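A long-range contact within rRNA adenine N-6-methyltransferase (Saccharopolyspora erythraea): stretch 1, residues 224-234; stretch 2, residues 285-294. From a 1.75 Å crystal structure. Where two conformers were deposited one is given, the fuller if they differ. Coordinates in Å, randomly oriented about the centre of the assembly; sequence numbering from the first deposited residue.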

ATOM      1  N   PRO A 224      -5.582  13.913  -6.862  1.00 38.29           N
ATOM      2  CA  PRO A 224      -5.033  12.927  -7.800  1.00 38.51           C
ATOM      3  C   PRO A 224      -4.226  13.592  -8.903  1.00 39.60           C
ATOM      4  O   PRO A 224      -4.539  14.699  -9.346  1.00 41.86           O
ATOM      5  CB  PRO A 224      -6.283  12.244  -8.362  1.00 40.85           C
ATOM      6  CG  PRO A 224      -7.319  12.436  -7.313  1.00 42.37           C
ATOM      7  CD  PRO A 224      -7.044  13.788  -6.743  1.00 38.51           C
ATOM      8  N   LEU A 225      -3.176  12.894  -9.356  1.00 33.44           N
ATOM      9  CA  LEU A 225      -2.327  13.430 -10.416  1.00 31.88           C
ATOM     10  C   LEU A 225      -3.002  13.370 -11.779  1.00 33.40           C
ATOM     11  O   LEU A 225      -2.605  14.107 -12.688  1.00 35.61           O
ATOM     12  CB  LEU A 225      -0.997  12.673 -10.475  1.00 29.93           C
ATOM     13  CG  LEU A 225      -0.191  12.515  -9.184  1.00 30.08           C
ATOM     14  CD1 LEU A 225       1.172  11.924  -9.491  1.00 31.98           C
ATOM     15  CD2 LEU A 225      -0.055  13.835  -8.453  1.00 32.40           C
ATOM     16  N   LEU A 226      -3.988  12.495 -11.942  1.00 35.82           N
ATOM     17  CA  LEU A 226      -4.821  12.439 -13.133  1.00 37.90           C
ATOM     18  C   LEU A 226      -6.226  12.057 -12.704  1.00 40.34           C
ATOM     19  O   LEU A 226      -6.425  11.415 -11.671  1.00 38.69           O
ATOM     20  CB  LEU A 226      -4.304  11.423 -14.157  1.00 34.57           C
ATOM     21  CG  LEU A 226      -2.891  11.607 -14.699  1.00 36.30           C
ATOM     22  CD1 LEU A 226      -2.439  10.341 -15.427  1.00 34.83           C
ATOM     23  CD2 LEU A 226      -2.832  12.805 -15.629  1.00 37.88           C
ATOM     24  N   GLU A 227      -7.206  12.440 -13.520  1.00 41.60           N
ATOM     25  CA  GLU A 227      -8.600  12.148 -13.221  1.00 48.96           C
ATOM     26  C   GLU A 227      -9.359  11.866 -14.509  1.00 45.84           C
ATOM     27  O   GLU A 227      -8.906  12.191 -15.609  1.00 47.36           O
ATOM     28  CB  GLU A 227      -9.268  13.310 -12.475  1.00 59.75           C
ATOM     29  CG  GLU A 227      -9.323  14.603 -13.284  1.00 71.22           C
ATOM     30  CD  GLU A 227     -10.066  15.716 -12.569  1.00 80.73           C
ATOM     31  OE1 GLU A 227     -10.734  15.432 -11.551  1.00 83.36           O
ATOM     32  OE2 GLU A 227      -9.983  16.875 -13.031  1.00 84.23           O
ATOM     33  N   GLY A 228     -10.526  11.249 -14.350  1.00 39.87           N
ATOM     34  CA  GLY A 228     -11.451  11.101 -15.461  1.00 44.71           C
ATOM     35  C   GLY A 228     -10.873  10.290 -16.603  1.00 45.44           C
ATOM     36  O   GLY A 228     -10.222   9.256 -16.407  1.00 42.42           O
ATOM     37  N   ALA A 229     -11.126  10.765 -17.825  1.00 44.66           N
ATOM     38  CA  ALA A 229     -10.725  10.026 -19.015  1.00 44.79           C
ATOM     39  C   ALA A 229      -9.213  10.027 -19.197  1.00 39.69           C
ATOM     40  O   ALA A 229      -8.653   9.049 -19.704  1.00 37.44           O
ATOM     41  CB  ALA A 229     -11.404  10.613 -20.253  1.00 48.96           C
ATOM     42  N   ALA A 230      -8.536  11.107 -18.804  1.00 39.98           N
ATOM     43  CA  ALA A 230      -7.080  11.112 -18.889  1.00 37.74           C
ATOM     44  C   ALA A 230      -6.488  10.004 -18.029  1.00 35.82           C
ATOM     45  O   ALA A 230      -5.575   9.293 -18.464  1.00 34.65           O
ATOM     46  CB  ALA A 230      -6.526  12.475 -18.478  1.00 38.28           C
ATOM     47  N   LEU A 231      -7.001   9.831 -16.808  1.00 36.98           N
ATOM     48  CA  LEU A 231      -6.531   8.738 -15.966  1.00 36.49           C
ATOM     49  C   LEU A 231      -6.750   7.392 -16.646  1.00 39.20           C
ATOM     50  O   LEU A 231      -5.873   6.522 -16.610  1.00 38.01           O
ATOM     51  CB  LEU A 231      -7.237   8.770 -14.615  1.00 36.59           C
ATOM     52  CG  LEU A 231      -6.903   7.596 -13.691  1.00 35.48           C
ATOM     53  CD1 LEU A 231      -5.419   7.575 -13.352  1.00 35.85           C
ATOM     54  CD2 LEU A 231      -7.738   7.664 -12.423  1.00 36.85           C
ATOM     55  N   GLU A 232      -7.919   7.198 -17.264  0.62 38.74           N
ATOM     56  CA  GLU A 232      -8.182   5.945 -17.964  0.62 40.70           C
ATOM     57  C   GLU A 232      -7.202   5.738 -19.112  0.62 37.71           C
ATOM     58  O   GLU A 232      -6.750   4.613 -19.354  0.62 36.85           O
ATOM     59  CB  GLU A 232      -9.625   5.918 -18.478  0.62 46.87           C
ATOM     60  CG  GLU A 232     -10.673   5.825 -17.374  0.62 52.48           C
ATOM     61  CD  GLU A 232     -12.092   5.691 -17.905  0.62 64.46           C
ATOM     62  OE1 GLU A 232     -12.260   5.304 -19.080  0.62 69.63           O
ATOM     63  OE2 GLU A 232     -13.041   5.974 -17.144  0.62 67.78           O
ATOM     64  N   ARG A 233      -6.861   6.810 -19.835  1.00 34.23           N
ATOM     65  CA  ARG A 233      -5.884   6.684 -20.910  1.00 35.17           C
ATOM     66  C   ARG A 233      -4.508   6.327 -20.355  1.00 33.74           C
ATOM     67  O   ARG A 233      -3.773   5.538 -20.962  1.00 30.84           O
ATOM     68  CB  ARG A 233      -5.835   7.974 -21.731  1.00 37.04           C
ATOM     69  CG  ARG A 233      -7.109   8.213 -22.553  1.00 38.94           C
ATOM     70  CD  ARG A 233      -6.921   9.277 -23.630  1.00 40.49           C
ATOM     71  NE  ARG A 233      -6.498  10.560 -23.072  1.00 38.55           N
ATOM     72  CZ  ARG A 233      -7.319  11.471 -22.556  1.00 41.42           C
ATOM     73  NH1 ARG A 233      -8.629  11.261 -22.518  1.00 41.03           N
ATOM     74  NH2 ARG A 233      -6.825  12.603 -22.072  1.00 42.79           N
ATOM     75  N   TYR A 234      -4.152   6.880 -19.193  1.00 34.04           N
ATOM     76  CA  TYR A 234      -2.907   6.496 -18.531  1.00 34.54           C
ATOM     77  C   TYR A 234      -2.915   5.015 -18.176  1.00 36.06           C
ATOM     78  O   TYR A 234      -1.943   4.296 -18.434  1.00 34.03           O
ATOM     79  CB  TYR A 234      -2.703   7.346 -17.276  1.00 32.36           C
ATOM     80  CG  TYR A 234      -1.577   6.883 -16.376  1.00 31.75           C
ATOM     81  CD1 TYR A 234      -0.270   7.296 -16.596  1.00 28.41           C
ATOM     82  CD2 TYR A 234      -1.825   6.042 -15.298  1.00 30.27           C
ATOM     83  CE1 TYR A 234       0.763   6.883 -15.765  1.00 27.66           C
ATOM     84  CE2 TYR A 234      -0.801   5.623 -14.465  1.00 30.07           C
ATOM     85  CZ  TYR A 234       0.489   6.048 -14.701  1.00 27.06           C
ATOM     86  OH  TYR A 234       1.506   5.635 -13.872  1.00 30.16           O
ATOM     87  N   TRP A 285       6.875   7.188 -16.038  1.00 26.62           N
ATOM     88  CA  TRP A 285       5.593   6.821 -16.630  1.00 26.96           C
ATOM     89  C   TRP A 285       4.693   8.041 -16.803  1.00 28.80           C
ATOM     90  O   TRP A 285       4.007   8.177 -17.824  1.00 31.62           O
ATOM     91  CB  TRP A 285       4.894   5.774 -15.765  1.00 29.74           C
ATOM     92  CG  TRP A 285       5.472   4.391 -15.848  1.00 27.79           C
ATOM     93  CD1 TRP A 285       6.118   3.715 -14.855  1.00 29.16           C
ATOM     94  CD2 TRP A 285       5.431   3.506 -16.974  1.00 29.22           C
ATOM     95  NE1 TRP A 285       6.486   2.468 -15.293  1.00 33.69           N
ATOM     96  CE2 TRP A 285       6.079   2.315 -16.592  1.00 34.99           C
ATOM     97  CE3 TRP A 285       4.918   3.608 -18.269  1.00 32.85           C
ATOM     98  CZ2 TRP A 285       6.232   1.235 -17.460  1.00 38.06           C
ATOM     99  CZ3 TRP A 285       5.067   2.530 -19.130  1.00 38.77           C
ATOM    100  CH2 TRP A 285       5.719   1.361 -18.719  1.00 40.23           C
ATOM    101  N   LEU A 286       4.672   8.932 -15.808  1.00 31.15           N
ATOM    102  CA  LEU A 286       3.856  10.141 -15.910  1.00 33.32           C
ATOM    103  C   LEU A 286       4.332  11.034 -17.051  1.00 30.46           C
ATOM    104  O   LEU A 286       3.524  11.559 -17.825  1.00 30.02           O
ATOM    105  CB  LEU A 286       3.895  10.912 -14.593  1.00 33.90           C
ATOM    106  CG  LEU A 286       3.239  10.262 -13.381  1.00 37.66           C
ATOM    107  CD1 LEU A 286       3.545  11.088 -12.125  1.00 36.52           C
ATOM    108  CD2 LEU A 286       1.753  10.149 -13.612  1.00 37.44           C
ATOM    109  N   ARG A 287       5.643  11.238 -17.155  1.00 30.29           N
ATOM    110  CA  ARG A 287       6.179  12.052 -18.243  1.00 31.63           C
ATOM    111  C   ARG A 287       5.911  11.403 -19.596  1.00 32.44           C
ATOM    112  O   ARG A 287       5.565  12.089 -20.565  1.00 30.91           O
ATOM    113  CB  ARG A 287       7.679  12.270 -18.045  1.00 32.16           C
ATOM    114  CG  ARG A 287       8.021  13.309 -16.977  1.00 36.18           C
ATOM    115  CD  ARG A 287       9.368  13.976 -17.269  1.00 42.95           C
ATOM    116  NE  ARG A 287      10.455  13.001 -17.316  1.00 46.95           N
ATOM    117  CZ  ARG A 287      11.093  12.538 -16.246  1.00 49.61           C
ATOM    118  NH1 ARG A 287      10.760  12.959 -15.032  1.00 50.48           N
ATOM    119  NH2 ARG A 287      12.066  11.650 -16.389  1.00 50.75           N
ATOM    120  N   LEU A 288       6.074  10.083 -19.679  1.00 29.32           N
ATOM    121  CA  LEU A 288       5.777   9.370 -20.916  1.00 29.59           C
ATOM    122  C   LEU A 288       4.339   9.620 -21.350  1.00 31.81           C
ATOM    123  O   LEU A 288       4.070   9.916 -22.521  1.00 30.62           O
ATOM    124  CB  LEU A 288       6.036   7.873 -20.720  1.00 31.87           C
ATOM    125  CG  LEU A 288       5.978   6.953 -21.942  1.00 39.86           C
ATOM    126  CD1 LEU A 288       7.164   7.217 -22.865  1.00 41.63           C
ATOM    127  CD2 LEU A 288       5.951   5.489 -21.497  1.00 44.42           C
ATOM    128  N   PHE A 289       3.395   9.503 -20.410  1.00 30.27           N
ATOM    129  CA  PHE A 289       1.989   9.699 -20.745  1.00 29.72           C
ATOM    130  C   PHE A 289       1.717  11.146 -21.120  1.00 31.42           C
ATOM    131  O   PHE A 289       0.967  11.420 -22.062  1.00 33.91           O
ATOM    132  CB  PHE A 289       1.099   9.280 -19.574  1.00 29.99           C
ATOM    133  CG  PHE A 289      -0.358   9.569 -19.808  1.00 30.75           C
ATOM    134  CD1 PHE A 289      -1.081   8.820 -20.719  1.00 31.38           C
ATOM    135  CD2 PHE A 289      -0.994  10.603 -19.139  1.00 29.51           C
ATOM    136  CE1 PHE A 289      -2.414   9.089 -20.955  1.00 34.10           C
ATOM    137  CE2 PHE A 289      -2.331  10.878 -19.371  1.00 32.28           C
ATOM    138  CZ  PHE A 289      -3.040  10.121 -20.282  1.00 34.40           C
ATOM    139  N   GLU A 290       2.318  12.083 -20.384  1.00 31.94           N
ATOM    140  CA  GLU A 290       2.143  13.501 -20.669  1.00 36.78           C
ATOM    141  C   GLU A 290       2.405  13.801 -22.139  1.00 37.80           C
ATOM    142  O   GLU A 290       1.595  14.445 -22.810  1.00 40.30           O
ATOM    143  CB  GLU A 290       3.079  14.305 -19.771  1.00 39.81           C
ATOM    144  CG  GLU A 290       3.032  15.808 -19.963  1.00 45.82           C
ATOM    145  CD  GLU A 290       3.997  16.531 -19.033  1.00 49.16           C
ATOM    146  OE1 GLU A 290       5.146  16.052 -18.861  1.00 47.03           O
ATOM    147  OE2 GLU A 290       3.599  17.569 -18.464  1.00 50.41           O
ATOM    148  N   ARG A 291       3.543  13.337 -22.657  1.00 33.91           N
ATOM    149  CA  ARG A 291       3.881  13.626 -24.046  1.00 35.02           C
ATOM    150  C   ARG A 291       3.025  12.813 -25.006  1.00 37.82           C
ATOM    151  O   ARG A 291       2.619  13.314 -26.061  1.00 39.64           O
ATOM    152  CB  ARG A 291       5.368  13.361 -24.294  1.00 37.33           C
ATOM    153  CG  ARG A 291       5.828  13.686 -25.717  1.00 42.05           C
ATOM    154  CD  ARG A 291       5.534  15.141 -26.099  1.00 46.72           C
ATOM    155  NE  ARG A 291       5.947  15.437 -27.469  1.00 51.31           N
ATOM    156  CZ  ARG A 291       5.219  15.167 -28.549  1.00 56.85           C
ATOM    157  NH1 ARG A 291       4.028  14.589 -28.431  1.00 57.24           N
ATOM    158  NH2 ARG A 291       5.683  15.474 -29.754  1.00 60.39           N
ATOM    159  N   LEU A 292       2.739  11.553 -24.667  1.00 34.38           N
ATOM    160  CA  LEU A 292       1.914  10.744 -25.556  1.00 36.60           C
ATOM    161  C   LEU A 292       0.499  11.288 -25.663  1.00 38.75           C
ATOM    162  O   LEU A 292      -0.126  11.177 -26.723  1.00 37.87           O
ATOM    163  CB  LEU A 292       1.867   9.297 -25.077  1.00 36.45           C
ATOM    164  CG  LEU A 292       3.121   8.465 -25.335  1.00 39.47           C
ATOM    165  CD1 LEU A 292       2.933   7.097 -24.749  1.00 42.95           C
ATOM    166  CD2 LEU A 292       3.423   8.363 -26.826  1.00 38.43           C
ATOM    167  N   ASP A 293      -0.017  11.877 -24.590  1.00 40.60           N
ATOM    168  CA  ASP A 293      -1.411  12.294 -24.544  1.00 44.02           C
ATOM    169  C   ASP A 293      -1.654  13.646 -25.201  1.00 54.02           C
ATOM    170  O   ASP A 293      -2.787  14.140 -25.156  1.00 55.44           O
ATOM    171  CB  ASP A 293      -1.894  12.329 -23.096  1.00 38.44           C
ATOM    172  CG  ASP A 293      -3.395  12.191 -22.982  1.00 39.38           C
ATOM    173  OD1 ASP A 293      -3.965  11.327 -23.684  1.00 40.72           O
ATOM    174  OD2 ASP A 293      -4.001  12.920 -22.167  1.00 40.33           O
ATOM    175  N   GLN A 294      -0.634  14.254 -25.799  1.00 59.23           N
ATOM    176  CA  GLN A 294      -0.814  15.516 -26.508  1.00 68.97           C
ATOM    177  C   GLN A 294      -1.375  15.280 -27.906  1.00 76.38           C
ATOM    178  O   GLN A 294      -0.798  14.532 -28.696  1.00 80.48           O
ATOM    179  CB  GLN A 294       0.506  16.280 -26.595  1.00 68.90           C
ATOM    180  CG  GLN A 294       1.010  16.804 -25.263  1.00 67.43           C
ATOM    181  CD  GLN A 294       2.252  17.663 -25.414  1.00 67.79           C
ATOM    182  OE1 GLN A 294       2.709  17.924 -26.529  1.00 67.51           O
ATOM    183  NE2 GLN A 294       2.807  18.107 -24.289  1.00 67.19           N
TER

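The strongest link between the two stretches is a salt bridge between Arg233 and Asp293. Two nearly parallel hydrogen bonds build it: Arg233 NE donates to Asp293 OD1 at 2.7 Å, and Arg233 NH2 donates to Asp293 OD2 at 2.8 Å. The carboxylate lies at the edge of the guanidinium, near its plane, where the N–H groups point; arginine suits this place because it can offer two such donors to the two oxygens of one carboxylate. Asp293 follows directly on the helix 285-292, its own N still bonded to Phe289 O.

One helical turn back, Phe289 fills the centre of the contact, covered more than any other residue here. Tyr234 CB sits 3.9 Å from the centroid of the Phe289 ring, almost exactly on the ring normal, and the Tyr234 ring presents its edge to that face with the planes at 88°. Leu226 CD1 reaches Phe289 CE2 at 4.0 Å, while Ala230 O, which also accepts the helical hydrogen bond from Tyr234 N, lies 3.2 Å from Phe289 CZ.

Farther out, Leu286 CD2 packs 4.0 Å from Tyr234 CE1, and Leu286 CD1 meets Leu225 CD1 at 3.6 Å. The helices cross at 114°, their axes 10.8 Å apart at closest approach, a spacing bridged by side chains.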